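Long-range contact in methyltransferase (PDB 1IXK), which probably transfers a methyl group from S-adenosyl-L-methionine to cytosine C5 in RNA, as do its relatives of the RsmB/NOP family: residues 138-143 with 168-173. Sequence-based numbering, arbitrary orientation.
Sequences QLMRND and VLNVIL
Asn142 and Asn170 each reach across with a side-chain amide and bind the other segment's backbone. Asn142 OD1 takes the N-H of Leu169 at 2.7 Å along a nearly straight path (172° at the hydrogen), the donor standing above the carbonyl plane. The other end of the same amide, ND2, is held by Gly167 O, so one group bridges two neighbouring peptides and its rotation is fixed. Leu169 lies obliquely over this amide, its CB 3.7 Å from Asn142 OD1 and its CG 3.9 Å from ND2. An alanine in place of Asn142 would probably leave Leu169 N and Gly167 O without these mates and the leucine without the amide it packs on. Asn170 answers in the other direction. Its CG sits between the backbone N and the carbonyl carbon (chi1 65°), and ND2 gives a hydrogen to Asp143 O at 3.0 Å; that oxygen lies almost in the plane of the Asn170 amide, while Met140 CB rests 3.9 Å from ND2. The chain offers these groups where helix 131-139 ends in a Schellman motif at Arg141 and a type I' turn runs from Met140 to Asp143, closed by Asp143 N to Met140 O. In this Rossmann-like domain, the turn leads into strand 145-149, while Asn170 leads into the parallel strand 171-174 beside it; Met140 packs on Ile146, and Val168 touches both Ala137 of helix 131-139 and Leu163 of helix 153-166.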
loop_
_atom_site.group_PDB
_atom_site.type_symbol
_atom_site.label_atom_id
_atom_site.label_comp_id
_atom_site.label_asym_id
_atom_site.label_seq_id
_atom_site.Cartn_x
_atom_site.Cartn_y
_atom_site.Cartn_z
ATOM N N GLN A 138 14.628 -1.964 6.082
ATOM C CA GLN A 138 14.991 -1.448 7.397
ATOM C C GLN A 138 14.295 -2.233 8.506
ATOM O O GLN A 138 14.845 -2.408 9.592
ATOM C CB GLN A 138 14.715 0.066 7.503
ATOM C CG GLN A 138 13.262 0.510 7.487
ATOM C CD GLN A 138 13.131 2.029 7.540
ATOM O OE1 GLN A 138 13.477 2.729 6.584
ATOM N NE2 GLN A 138 12.640 2.544 8.662
ATOM N N LEU A 139 13.102 -2.744 8.226
ATOM C CA LEU A 139 12.386 -3.533 9.219
ATOM C C LEU A 139 13.142 -4.843 9.437
ATOM O O LEU A 139 13.114 -5.416 10.529
ATOM C CB LEU A 139 10.949 -3.804 8.747
ATOM C CG LEU A 139 10.002 -2.594 8.772
ATOM C CD1 LEU A 139 8.718 -2.916 8.011
ATOM C CD2 LEU A 139 9.686 -2.219 10.213
HETATM N N MSE A 140 13.835 -5.300 8.396
HETATM C CA MSE A 140 14.615 -6.533 8.465
HETATM C C MSE A 140 16.041 -6.242 8.948
HETATM O O MSE A 140 16.862 -7.150 9.074
HETATM C CB MSE A 140 14.649 -7.209 7.081
HETATM C CG MSE A 140 13.262 -7.640 6.571
HETATM SE SE MSE A 140 13.182 -8.071 4.793
HETATM C CE MSE A 140 13.926 -9.636 4.812
ATOM N N ARG A 141 16.326 -4.969 9.208
ATOM C CA ARG A 141 17.640 -4.544 9.679
ATOM C C ARG A 141 18.790 -5.061 8.812
ATOM O O ARG A 141 19.808 -5.542 9.317
ATOM C CB ARG A 141 17.825 -4.982 11.134
ATOM C CG ARG A 141 16.750 -4.407 12.042
ATOM C CD ARG A 141 16.921 -4.818 13.490
ATOM N NE ARG A 141 15.872 -4.235 14.325
ATOM C CZ ARG A 141 15.822 -4.341 15.649
ATOM N NH1 ARG A 141 16.764 -5.012 16.299
ATOM N NH2 ARG A 141 14.835 -3.766 16.326
ATOM N N ASN A 142 18.611 -4.947 7.500
ATOM C CA ASN A 142 19.612 -5.377 6.527
ATOM C C ASN A 142 20.053 -6.830 6.654
ATOM O O ASN A 142 21.178 -7.182 6.300
ATOM C CB ASN A 142 20.841 -4.463 6.573
ATOM C CG ASN A 142 20.808 -3.388 5.495
ATOM O OD1 ASN A 142 20.212 -3.577 4.437
ATOM N ND2 ASN A 142 21.462 -2.265 5.753
ATOM N N ASP A 143 19.163 -7.672 7.161
ATOM C CA ASP A 143 19.440 -9.095 7.293
ATOM C C ASP A 143 18.340 -9.762 6.487
ATOM O O ASP A 143 17.352 -9.117 6.159
ATOM C CB ASP A 143 19.384 -9.533 8.760
ATOM C CG ASP A 143 19.735 -10.997 8.942
ATOM O OD1 ASP A 143 20.369 -11.572 8.033
ATOM O OD2 ASP A 143 19.389 -11.574 9.998
ATOM N N VAL A 168 20.725 0.336 1.971
ATOM C CA VAL A 168 20.054 -0.961 1.928
ATOM C C VAL A 168 20.976 -1.988 1.274
ATOM O O VAL A 168 21.432 -1.794 0.144
ATOM C CB VAL A 168 18.739 -0.856 1.137
ATOM C CG1 VAL A 168 18.107 -2.240 0.982
ATOM C CG2 VAL A 168 17.788 0.096 1.862
ATOM N N LEU A 169 21.227 -3.092 1.973
ATOM C CA LEU A 169 22.144 -4.114 1.475
ATOM C C LEU A 169 21.545 -5.489 1.197
ATOM O O LEU A 169 22.238 -6.366 0.676
ATOM C CB LEU A 169 23.285 -4.298 2.486
ATOM C CG LEU A 169 24.053 -3.042 2.914
ATOM C CD1 LEU A 169 24.979 -3.366 4.078
ATOM C CD2 LEU A 169 24.836 -2.510 1.729
ATOM N N ASN A 170 20.272 -5.684 1.528
ATOM C CA ASN A 170 19.660 -7.001 1.365
ATOM C C ASN A 170 18.613 -7.171 0.270
ATOM O O ASN A 170 17.837 -8.131 0.306
ATOM C CB ASN A 170 19.052 -7.423 2.704
ATOM C CG ASN A 170 17.920 -6.519 3.129
ATOM O OD1 ASN A 170 17.718 -5.448 2.549
ATOM N ND2 ASN A 170 17.175 -6.933 4.150
ATOM N N VAL A 171 18.588 -6.268 -0.705
ATOM C CA VAL A 171 17.608 -6.368 -1.786
ATOM C C VAL A 171 18.248 -6.872 -3.071
ATOM O O VAL A 171 19.377 -6.503 -3.400
ATOM C CB VAL A 171 16.939 -5.000 -2.081
ATOM C CG1 VAL A 171 15.935 -5.136 -3.233
ATOM C CG2 VAL A 171 16.235 -4.479 -0.838
ATOM N N ILE A 172 17.529 -7.737 -3.779
ATOM C CA ILE A 172 17.988 -8.271 -5.056
ATOM C C ILE A 172 16.937 -7.836 -6.076
ATOM O O ILE A 172 15.753 -8.140 -5.917
ATOM C CB ILE A 172 18.075 -9.815 -5.044
ATOM C CG1 ILE A 172 19.115 -10.275 -4.017
ATOM C CG2 ILE A 172 18.460 -10.322 -6.435
ATOM C CD1 ILE A 172 19.299 -11.782 -3.955
ATOM N N LEU A 173 17.366 -7.115 -7.107
ATOM C CA LEU A 173 16.449 -6.622 -8.128
ATOM C C LEU A 173 16.558 -7.388 -9.431
ATOM O O LEU A 173 17.640 -7.498 -9.999
ATOM C CB LEU A 173 16.717 -5.141 -8.410
ATOM C CG LEU A 173 16.521 -4.142 -7.272
ATOM C CD1 LEU A 173 17.054 -2.773 -7.704
ATOM C CD2 LEU A 173 15.057 -4.064 -6.903
#